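Histidinol dehydrogenase (Elizabethkingia anophelis NUHP1, PDB 6AN0) probably catalyses two successive NAD-dependent oxidations that turn L-histidinol into L-histidinaldehyde and then L-histidine, the final step of histidine biosynthesis, with one zinc ion per subunit. Local coordinates at residues 332-336 against 337-341; 245-248 against 249-253; 73-76 against 77-81. All coordinates share one frame; numbering follows the deposited sequence.

Contact 1: residues 332-336 against 337-341; sequences LILAI and ENTEN
Ile336 turns CG1 between its backbone N and carbonyl carbon (chi1 66°), and Thr339, with OG1 placed likewise (chi1 56°), brings its methyl CG2 round to face it. The two groups meet where strand 331-335, an inner strand of the six-stranded parallel sheet, runs out into a tight loop. An inverse gamma turn centred on Ala335 makes the exit, marked by a weak bond from Ile336 N to Leu334 O, and Asn338 then takes a left-handed backbone conformation that folds the chain back. In this way one methyl group touches Leu334 on the strand and Ile336 just past it. Thr339 CG2 lies 3.7 Å from Ile336 CG1 and 4.0 Å from Leu334 CB, so the apolar contact bridges residues two apart. The same methyl comes within 3.6 Å of Ile336 O and 3.8 Å of Leu334 O; these are van der Waals approaches, and no hydrogen bond joins the two segments. Around this packing, Leu354 of strand 351-354 touches both Leu334 and Thr339, while Ile317 of helix 317-327 and Tyr342 lie against Ile336. Two residues past Thr339, Asn341 N reaches back to bond Asn338 O at 3.0 Å.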
ATOM      1  N   LEU A 332       3.152  19.411   7.587  1.00 17.87           N
ATOM      2  CA  LEU A 332       2.813  20.758   7.130  1.00 16.75           C
ATOM      3  C   LEU A 332       2.200  21.516   8.297  1.00 18.47           C
ATOM      4  O   LEU A 332       1.208  21.063   8.867  1.00 19.27           O
ATOM      5  CB  LEU A 332       1.823  20.691   5.965  1.00 16.10           C
ATOM      6  CG  LEU A 332       1.210  22.019   5.516  1.00 18.54           C
ATOM      7  CD1 LEU A 332       2.329  22.970   5.063  1.00 18.28           C
ATOM      8  CD2 LEU A 332       0.210  21.791   4.386  1.00 16.93           C
ATOM      9  N   ILE A 333       2.765  22.670   8.648  1.00 18.04           N
ATOM     10  CA  ILE A 333       2.178  23.525   9.680  1.00 18.64           C
ATOM     11  C   ILE A 333       1.617  24.777   9.013  1.00 21.83           C
ATOM     12  O   ILE A 333       2.357  25.542   8.382  1.00 19.24           O
ATOM     13  CB  ILE A 333       3.195  23.890  10.774  1.00 20.87           C
ATOM     14  CG1 ILE A 333       3.781  22.617  11.412  1.00 20.46           C
ATOM     15  CG2 ILE A 333       2.531  24.780  11.839  1.00 22.28           C
ATOM     16  CD1 ILE A 333       4.774  22.874  12.555  1.00 23.78           C
ATOM     17  N   LEU A 334       0.310  25.004   9.169  1.00 18.10           N
ATOM     18  CA  LEU A 334      -0.336  26.205   8.633  1.00 20.96           C
ATOM     19  C   LEU A 334      -0.483  27.204   9.773  1.00 22.39           C
ATOM     20  O   LEU A 334      -1.488  27.220  10.483  1.00 22.09           O
ATOM     21  CB  LEU A 334      -1.689  25.890   8.003  1.00 21.70           C
ATOM     22  CG  LEU A 334      -1.680  24.955   6.799  1.00 24.63           C
ATOM     23  CD1 LEU A 334      -3.106  24.904   6.229  1.00 27.26           C
ATOM     24  CD2 LEU A 334      -0.649  25.398   5.730  1.00 20.91           C
ATOM     25  N   ALA A 335       0.528  28.058   9.939  1.00 21.72           N
ATOM     26  CA  ALA A 335       0.506  29.089  10.975  1.00 22.28           C
ATOM     27  C   ALA A 335      -0.112  30.363  10.405  1.00 22.92           C
ATOM     28  O   ALA A 335       0.516  31.418  10.270  1.00 25.04           O
ATOM     29  CB  ALA A 335       1.914  29.328  11.521  1.00 19.88           C
ATOM     30  N   ILE A 336      -1.386  30.241  10.042  1.00 28.24           N
ATOM     31  CA  ILE A 336      -2.083  31.313   9.355  1.00 28.00           C
ATOM     32  C   ILE A 336      -3.485  31.435   9.915  1.00 37.15           C
ATOM     33  O   ILE A 336      -4.003  30.541  10.592  1.00 28.23           O
ATOM     34  CB  ILE A 336      -2.172  31.109   7.829  1.00 29.46           C
ATOM     35  CG1 ILE A 336      -3.067  29.884   7.525  1.00 31.62           C
ATOM     36  CG2 ILE A 336      -0.789  31.028   7.205  1.00 34.26           C
ATOM     37  CD1 ILE A 336      -3.067  29.438   6.083  1.00 31.03           C
ATOM     38  N   GLU A 337      -4.071  32.581   9.601  1.00 38.03           N
ATOM     39  CA  GLU A 337      -5.455  32.903   9.880  1.00 49.24           C
ATOM     40  C   GLU A 337      -6.395  32.066   9.022  1.00 34.34           C
ATOM     41  O   GLU A 337      -6.135  31.845   7.834  1.00 37.33           O
ATOM     42  CB  GLU A 337      -5.656  34.381   9.565  1.00 43.69           C
ATOM     43  CG  GLU A 337      -6.689  35.103  10.361  1.00 57.60           C
ATOM     44  CD  GLU A 337      -6.506  36.599  10.236  1.00 53.71           C
ATOM     45  OE1 GLU A 337      -6.411  37.106   9.093  1.00 48.49           O
ATOM     46  OE2 GLU A 337      -6.422  37.269  11.285  1.00 67.12           O
ATOM     47  N   ASN A 338      -7.503  31.624   9.626  1.00 33.07           N
ATOM     48  CA  ASN A 338      -8.649  31.071   8.897  1.00 28.46           C
ATOM     49  C   ASN A 338      -8.249  29.879   8.020  1.00 26.75           C
ATOM     50  O   ASN A 338      -8.520  29.845   6.814  1.00 27.13           O
ATOM     51  CB  ASN A 338      -9.326  32.158   8.066  1.00 36.91           C
ATOM     52  CG  ASN A 338      -9.914  33.259   8.930  1.00 42.59           C
ATOM     53  OD1 ASN A 338     -10.407  32.997  10.027  1.00 40.43           O
ATOM     54  ND2 ASN A 338      -9.852  34.492   8.450  1.00 40.65           N
ATOM     55  N   THR A 339      -7.625  28.875   8.649  1.00 24.81           N
ATOM     56  CA  THR A 339      -7.121  27.733   7.896  1.00 23.87           C
ATOM     57  C   THR A 339      -8.226  27.000   7.154  1.00 27.54           C
ATOM     58  O   THR A 339      -7.940  26.323   6.160  1.00 27.03           O
ATOM     59  CB  THR A 339      -6.388  26.737   8.808  1.00 30.29           C
ATOM     60  OG1 THR A 339      -7.249  26.317   9.875  1.00 27.54           O
ATOM     61  CG2 THR A 339      -5.101  27.341   9.380  1.00 27.77           C
ATOM     62  N   GLU A 340      -9.476  27.103   7.625  1.00 28.56           N
ATOM     63  CA  GLU A 340     -10.581  26.414   6.967  1.00 35.25           C
ATOM     64  C   GLU A 340     -10.774  26.875   5.532  1.00 33.65           C
ATOM     65  O   GLU A 340     -11.371  26.147   4.735  1.00 35.45           O
ATOM     66  CB  GLU A 340     -11.881  26.619   7.748  1.00 35.38           C
ATOM     67  CG  GLU A 340     -12.374  28.063   7.757  1.00 36.57           C
ATOM     68  CD  GLU A 340     -11.831  28.872   8.924  1.00 44.00           C
ATOM     69  OE1 GLU A 340     -10.895  28.403   9.616  1.00 39.91           O
ATOM     70  OE2 GLU A 340     -12.350  29.980   9.153  1.00 48.26           O
ATOM     71  N   ASN A 341     -10.281  28.060   5.180  1.00 29.42           N
ATOM     72  CA  ASN A 341     -10.379  28.535   3.811  1.00 31.02           C
ATOM     73  C   ASN A 341      -9.291  27.969   2.906  1.00 32.09           C
ATOM     74  O   ASN A 341      -9.332  28.219   1.698  1.00 32.27           O
ATOM     75  CB  ASN A 341     -10.336  30.062   3.794  1.00 31.96           C
ATOM     76  CG  ASN A 341     -11.520  30.677   4.519  1.00 33.81           C
ATOM     77  OD1 ASN A 341     -12.557  30.037   4.677  1.00 36.67           O
ATOM     78  ND2 ASN A 341     -11.364  31.914   4.972  1.00 40.01           N
TER

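Contact 2: residues 245-248 against 249-253; sequences VIAD and TTANP
Asp248 and Thr250 are joined by a carboxylate that curls forward over the chain just after strand 242-247. From CB, which lies beside the next peptide, chi1 of 67° swings CG forward alongside the chain leading to Thr250, where OD1 can meet OG1 and N. CG passes 3.3 Å from Thr249 N. OD1 does most of the work, accepting two bonds from one residue: Thr250 OG1 donates at 2.6 Å to its syn lone pair, and Thr250 N reaches it at 2.9 Å from well above the carboxylate plane (51° out). This double grip restricts rotation of the carboxylate. OD2 takes a weak bond from Glu337 N. The backbone closes the same turn: Ala251 N donates to Asp248 O at 3.0 Å, and a water donates hydrogen bonds to Asp248 O and Ala251 O. Ala251 CB meets Ala247 CB at 3.7 Å, packing the turn on the last strand residue. Asn252 OD1 then caps the start of helix 253-264 through Phe255 N. The OD1 to Thr250 N bond (Asx turn) and the type I turn from Asp248 to Ala251 together form an Asx motif, linking strand to helix in a parallel alpha/beta domain.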
ATOM      1  N   VAL A 245       6.550  24.882   7.075  1.00 22.67           N
ATOM      2  CA  VAL A 245       5.671  25.804   7.787  1.00 23.11           C
ATOM      3  C   VAL A 245       5.283  26.926   6.837  1.00 22.74           C
ATOM      4  O   VAL A 245       6.136  27.471   6.129  1.00 25.43           O
ATOM      5  CB  VAL A 245       6.355  26.382   9.044  1.00 23.37           C
ATOM      6  CG1 VAL A 245       5.405  27.335   9.797  1.00 22.60           C
ATOM      7  CG2 VAL A 245       6.867  25.263   9.938  1.00 21.33           C
ATOM      8  N   ILE A 246       4.000  27.291   6.848  1.00 20.33           N
ATOM      9  CA  ILE A 246       3.494  28.475   6.156  1.00 23.63           C
ATOM     10  C   ILE A 246       3.042  29.480   7.212  1.00 25.90           C
ATOM     11  O   ILE A 246       2.202  29.158   8.065  1.00 25.14           O
ATOM     12  CB  ILE A 246       2.337  28.129   5.207  1.00 26.78           C
ATOM     13  CG1 ILE A 246       2.802  27.116   4.149  1.00 22.60           C
ATOM     14  CG2 ILE A 246       1.789  29.397   4.555  1.00 24.28           C
ATOM     15  CD1 ILE A 246       1.698  26.741   3.128  1.00 22.14           C
ATOM     16  N   ALA A 247       3.580  30.698   7.151  1.00 25.23           N
ATOM     17  CA  ALA A 247       3.345  31.701   8.188  1.00 28.95           C
ATOM     18  C   ALA A 247       2.952  33.040   7.574  1.00 26.93           C
ATOM     19  O   ALA A 247       3.637  33.534   6.677  1.00 27.06           O
ATOM     20  CB  ALA A 247       4.603  31.880   9.053  1.00 27.57           C
ATOM     21  N   ASP A 248       1.867  33.640   8.069  1.00 23.95           N
ATOM     22  CA  ASP A 248       1.519  34.999   7.676  1.00 29.74           C
ATOM     23  C   ASP A 248       1.724  35.923   8.877  1.00 31.28           C
ATOM     24  O   ASP A 248       2.350  35.539   9.872  1.00 29.31           O
ATOM     25  CB  ASP A 248       0.096  35.051   7.088  1.00 32.29           C
ATOM     26  CG  ASP A 248      -0.995  34.759   8.112  1.00 33.25           C
ATOM     27  OD1 ASP A 248      -0.703  34.637   9.316  1.00 32.11           O
ATOM     28  OD2 ASP A 248      -2.172  34.650   7.695  1.00 39.85           O
ATOM     29  N   THR A 249       1.208  37.155   8.782  1.00 28.48           N
ATOM     30  CA  THR A 249       1.419  38.127   9.850  1.00 32.05           C
ATOM     31  C   THR A 249       0.759  37.726  11.169  1.00 30.59           C
ATOM     32  O   THR A 249       1.085  38.318  12.205  1.00 32.64           O
ATOM     33  CB  THR A 249       0.911  39.512   9.414  1.00 31.04           C
ATOM     34  OG1 THR A 249      -0.475  39.417   9.072  1.00 35.08           O
ATOM     35  CG2 THR A 249       1.686  40.006   8.204  1.00 34.95           C
ATOM     36  N   THR A 250      -0.141  36.743  11.170  1.00 24.09           N
ATOM     37  CA  THR A 250      -0.759  36.291  12.414  1.00 25.70           C
ATOM     38  C   THR A 250       0.024  35.178  13.093  1.00 33.96           C
ATOM     39  O   THR A 250      -0.345  34.770  14.198  1.00 30.21           O
ATOM     40  CB  THR A 250      -2.194  35.798  12.180  1.00 25.89           C
ATOM     41  OG1 THR A 250      -2.171  34.538  11.485  1.00 32.91           O
ATOM     42  CG2 THR A 250      -2.993  36.809  11.378  1.00 37.39           C
ATOM     43  N   ALA A 251       1.080  34.670  12.461  1.00 31.54           N
ATOM     44  CA  ALA A 251       1.891  33.649  13.094  1.00 27.48           C
ATOM     45  C   ALA A 251       2.708  34.253  14.234  1.00 25.59           C
ATOM     46  O   ALA A 251       2.978  35.455  14.272  1.00 26.98           O
ATOM     47  CB  ALA A 251       2.819  32.990  12.070  1.00 26.33           C
ATOM     48  N   ASN A 252       3.096  33.396  15.179  1.00 28.62           N
ATOM     49  CA  ASN A 252       3.929  33.807  16.297  1.00 32.70           C
ATOM     50  C   ASN A 252       5.361  33.392  15.996  1.00 27.69           C
ATOM     51  O   ASN A 252       5.658  32.188  15.997  1.00 28.27           O
ATOM     52  CB  ASN A 252       3.444  33.167  17.601  1.00 32.82           C
ATOM     53  CG  ASN A 252       4.221  33.642  18.820  1.00 42.58           C
ATOM     54  OD1 ASN A 252       5.450  33.686  18.814  1.00 38.49           O
ATOM     55  ND2 ASN A 252       3.501  33.984  19.883  1.00 34.21           N
ATOM     56  N   PRO A 253       6.273  34.331  15.724  1.00 29.57           N
ATOM     57  CA  PRO A 253       7.643  33.929  15.362  1.00 25.74           C
ATOM     58  C   PRO A 253       8.333  33.070  16.412  1.00 28.68           C
ATOM     59  O   PRO A 253       9.134  32.198  16.044  1.00 25.33           O
ATOM     60  CB  PRO A 253       8.354  35.276  15.155  1.00 28.39           C
ATOM     61  CG  PRO A 253       7.256  36.186  14.713  1.00 34.49           C
ATOM     62  CD  PRO A 253       6.048  35.770  15.519  1.00 28.23           C
TER
HETATM   63  O   HOH W   1       4.019  36.627  11.985  1.00 45.00           O

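Contact 3: residues 73-76 against 77-81; sequences DEIT and AAIAL
Asp73 and Ala77 are joined by one of a run of backbone hydrogen bonds in helix 72-79, each reaching from an amide to the carbonyl four residues back. Ala77 N donates to Asp73 O at 2.8 Å, Ala78 N to Glu74 O at 2.9 Å and Ile79 N to Ile75 O at 3.0 Å. In all three the donor is moderately tilted from the carbonyl plane, between 20° and 28°. The fourth, Ala80 N to Thr76 O, is weak at 3.3 Å, and Leu81 N instead bonds three residues back, to Ala78 O.

Apolar contact between the turns comes from Ile75 and Ile79, whose CG2 and CD1 methyls are 4.2 Å apart. Ile79 CG1 stands anti to the carbonyl carbon (chi1 -68°), which leans it back over the preceding turn to 3.3 Å from Ile75 O. The methyls of Ala77 and Ala78 rest similarly against earlier carbonyls, Ala77 CB on Asp73 O and Ala78 CB on Glu74 O.

Glu74 and Thr76 have polar partners outside 73-81. Thr76 OG1, beside its own backbone N, bonds back to Ser72 O. Glu74 OE2 accepts from Ser71 N, just before the helix, while OE1 forms a salt bridge with Lys189 at the end of strand 186-189.

The helix lies on the protein surface, with Asp73, Thr76 and Ala77 exposed. Its inner side packs on helix 173-181, where Ile75 touches Leu176 and Asn180, and Ala78 touches Pro173 and Leu176.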
ATOM      1  N   ASP A  73      10.763 -11.464  33.533  1.00 35.16           N
ATOM      2  CA  ASP A  73      11.494 -10.742  34.576  1.00 36.42           C
ATOM      3  C   ASP A  73      12.053  -9.423  34.048  1.00 37.20           C
ATOM      4  O   ASP A  73      12.053  -8.406  34.757  1.00 29.96           O
ATOM      5  CB  ASP A  73      12.628 -11.605  35.129  1.00 34.75           C
ATOM      6  CG  ASP A  73      12.164 -12.565  36.202  1.00 46.10           C
ATOM      7  OD1 ASP A  73      11.028 -12.403  36.700  1.00 52.30           O
ATOM      8  OD2 ASP A  73      12.936 -13.481  36.541  1.00 51.95           O
ATOM      9  N   GLU A  74      12.550  -9.428  32.809  1.00 29.02           N
ATOM     10  CA  GLU A  74      13.042  -8.191  32.204  1.00 28.08           C
ATOM     11  C   GLU A  74      11.916  -7.181  31.992  1.00 30.08           C
ATOM     12  O   GLU A  74      12.105  -5.979  32.215  1.00 26.52           O
ATOM     13  CB  GLU A  74      13.749  -8.506  30.884  1.00 27.70           C
ATOM     14  CG  GLU A  74      15.072  -9.244  31.079  1.00 35.46           C
ATOM     15  CD  GLU A  74      15.764  -9.583  29.764  1.00 42.95           C
ATOM     16  OE1 GLU A  74      16.973  -9.279  29.619  1.00 40.62           O
ATOM     17  OE2 GLU A  74      15.097 -10.150  28.874  1.00 33.23           O
ATOM     18  N   ILE A  75      10.731  -7.646  31.581  1.00 30.67           N
ATOM     19  CA  ILE A  75       9.585  -6.746  31.454  1.00 25.95           C
ATOM     20  C   ILE A  75       9.217  -6.162  32.811  1.00 27.97           C
ATOM     21  O   ILE A  75       8.963  -4.956  32.940  1.00 31.45           O
ATOM     22  CB  ILE A  75       8.382  -7.474  30.823  1.00 32.92           C
ATOM     23  CG1 ILE A  75       8.706  -7.963  29.408  1.00 32.00           C
ATOM     24  CG2 ILE A  75       7.175  -6.557  30.802  1.00 37.17           C
ATOM     25  CD1 ILE A  75       8.968  -6.856  28.436  1.00 31.55           C
ATOM     26  N   THR A  76       9.187  -7.009  33.845  1.00 31.44           N
ATOM     27  CA  THR A  76       8.848  -6.539  35.185  1.00 35.67           C
ATOM     28  C   THR A  76       9.887  -5.553  35.699  1.00 36.04           C
ATOM     29  O   THR A  76       9.536  -4.532  36.303  1.00 36.84           O
ATOM     30  CB  THR A  76       8.715  -7.727  36.136  1.00 32.18           C
ATOM     31  OG1 THR A  76       7.636  -8.560  35.691  1.00 43.83           O
ATOM     32  CG2 THR A  76       8.422  -7.250  37.549  1.00 36.62           C
ATOM     33  N   ALA A  77      11.171  -5.836  35.458  1.00 35.50           N
ATOM     34  CA  ALA A  77      12.229  -4.919  35.869  1.00 35.91           C
ATOM     35  C   ALA A  77      12.085  -3.576  35.175  1.00 39.10           C
ATOM     36  O   ALA A  77      12.282  -2.521  35.793  1.00 32.04           O
ATOM     37  CB  ALA A  77      13.598  -5.527  35.569  1.00 38.64           C
ATOM     38  N   ALA A  78      11.743  -3.598  33.886  1.00 33.47           N
ATOM     39  CA  ALA A  78      11.568  -2.358  33.141  1.00 33.61           C
ATOM     40  C   ALA A  78      10.402  -1.532  33.688  1.00 25.50           C
ATOM     41  O   ALA A  78      10.511  -0.309  33.818  1.00 37.36           O
ATOM     42  CB  ALA A  78      11.373  -2.676  31.658  1.00 27.18           C
ATOM     43  N   ILE A  79       9.277  -2.181  34.010  1.00 29.46           N
ATOM     44  CA  ILE A  79       8.113  -1.447  34.512  1.00 31.15           C
ATOM     45  C   ILE A  79       8.478  -0.642  35.756  1.00 40.25           C
ATOM     46  O   ILE A  79       8.059   0.511  35.916  1.00 36.68           O
ATOM     47  CB  ILE A  79       6.944  -2.416  34.790  1.00 36.21           C
ATOM     48  CG1 ILE A  79       6.392  -2.997  33.481  1.00 35.92           C
ATOM     49  CG2 ILE A  79       5.841  -1.717  35.573  1.00 43.05           C
ATOM     50  CD1 ILE A  79       5.358  -4.089  33.693  1.00 40.26           C
ATOM     51  N   ALA A  80       9.275  -1.231  36.652  1.00 34.97           N
ATOM     52  CA  ALA A  80       9.643  -0.558  37.892  1.00 32.10           C
ATOM     53  C   ALA A  80      10.630   0.585  37.680  1.00 45.63           C
ATOM     54  O   ALA A  80      10.864   1.357  38.615  1.00 44.97           O
ATOM     55  CB  ALA A  80      10.228  -1.569  38.877  1.00 37.71           C
ATOM     56  N   LEU A  81      11.217   0.709  36.491  1.00 33.89           N
ATOM     57  CA  LEU A  81      12.154   1.782  36.191  1.00 30.60           C
ATOM     58  C   LEU A  81      11.505   2.949  35.457  1.00 47.50           C
ATOM     59  O   LEU A  81      12.210   3.874  35.041  1.00 57.43           O
ATOM     60  CB  LEU A  81      13.322   1.248  35.361  1.00 39.34           C
ATOM     61  CG  LEU A  81      14.216   0.175  35.979  1.00 37.76           C
ATOM     62  CD1 LEU A  81      15.071  -0.470  34.894  1.00 34.97           C
ATOM     63  CD2 LEU A  81      15.084   0.761  37.076  1.00 39.43           C
TER

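In the fold
Contacts 1 and 2 are neighbours, their centres 9 Å apart, because strands 331-335 and 242-247 lie side by side in the parallel sheet. Probable hydrogen bonds join them, Ala335 N to Ile246 O at 2.7 Å and Ile333 O to Ile246 N at 2.8 Å. Being parallel, both strands end on the same side of the sheet, and their loops pack together. Contact 3 is remote, its centre 44 Å from that of contact 1 and 45 Å from that of contact 2. Contact 1 comes closest to the catalytic region, the Leu334 side chain being about 10 Å from that of His331, a predicted proton acceptor; contacts 2 and 3 lie away from the known and predicted sites.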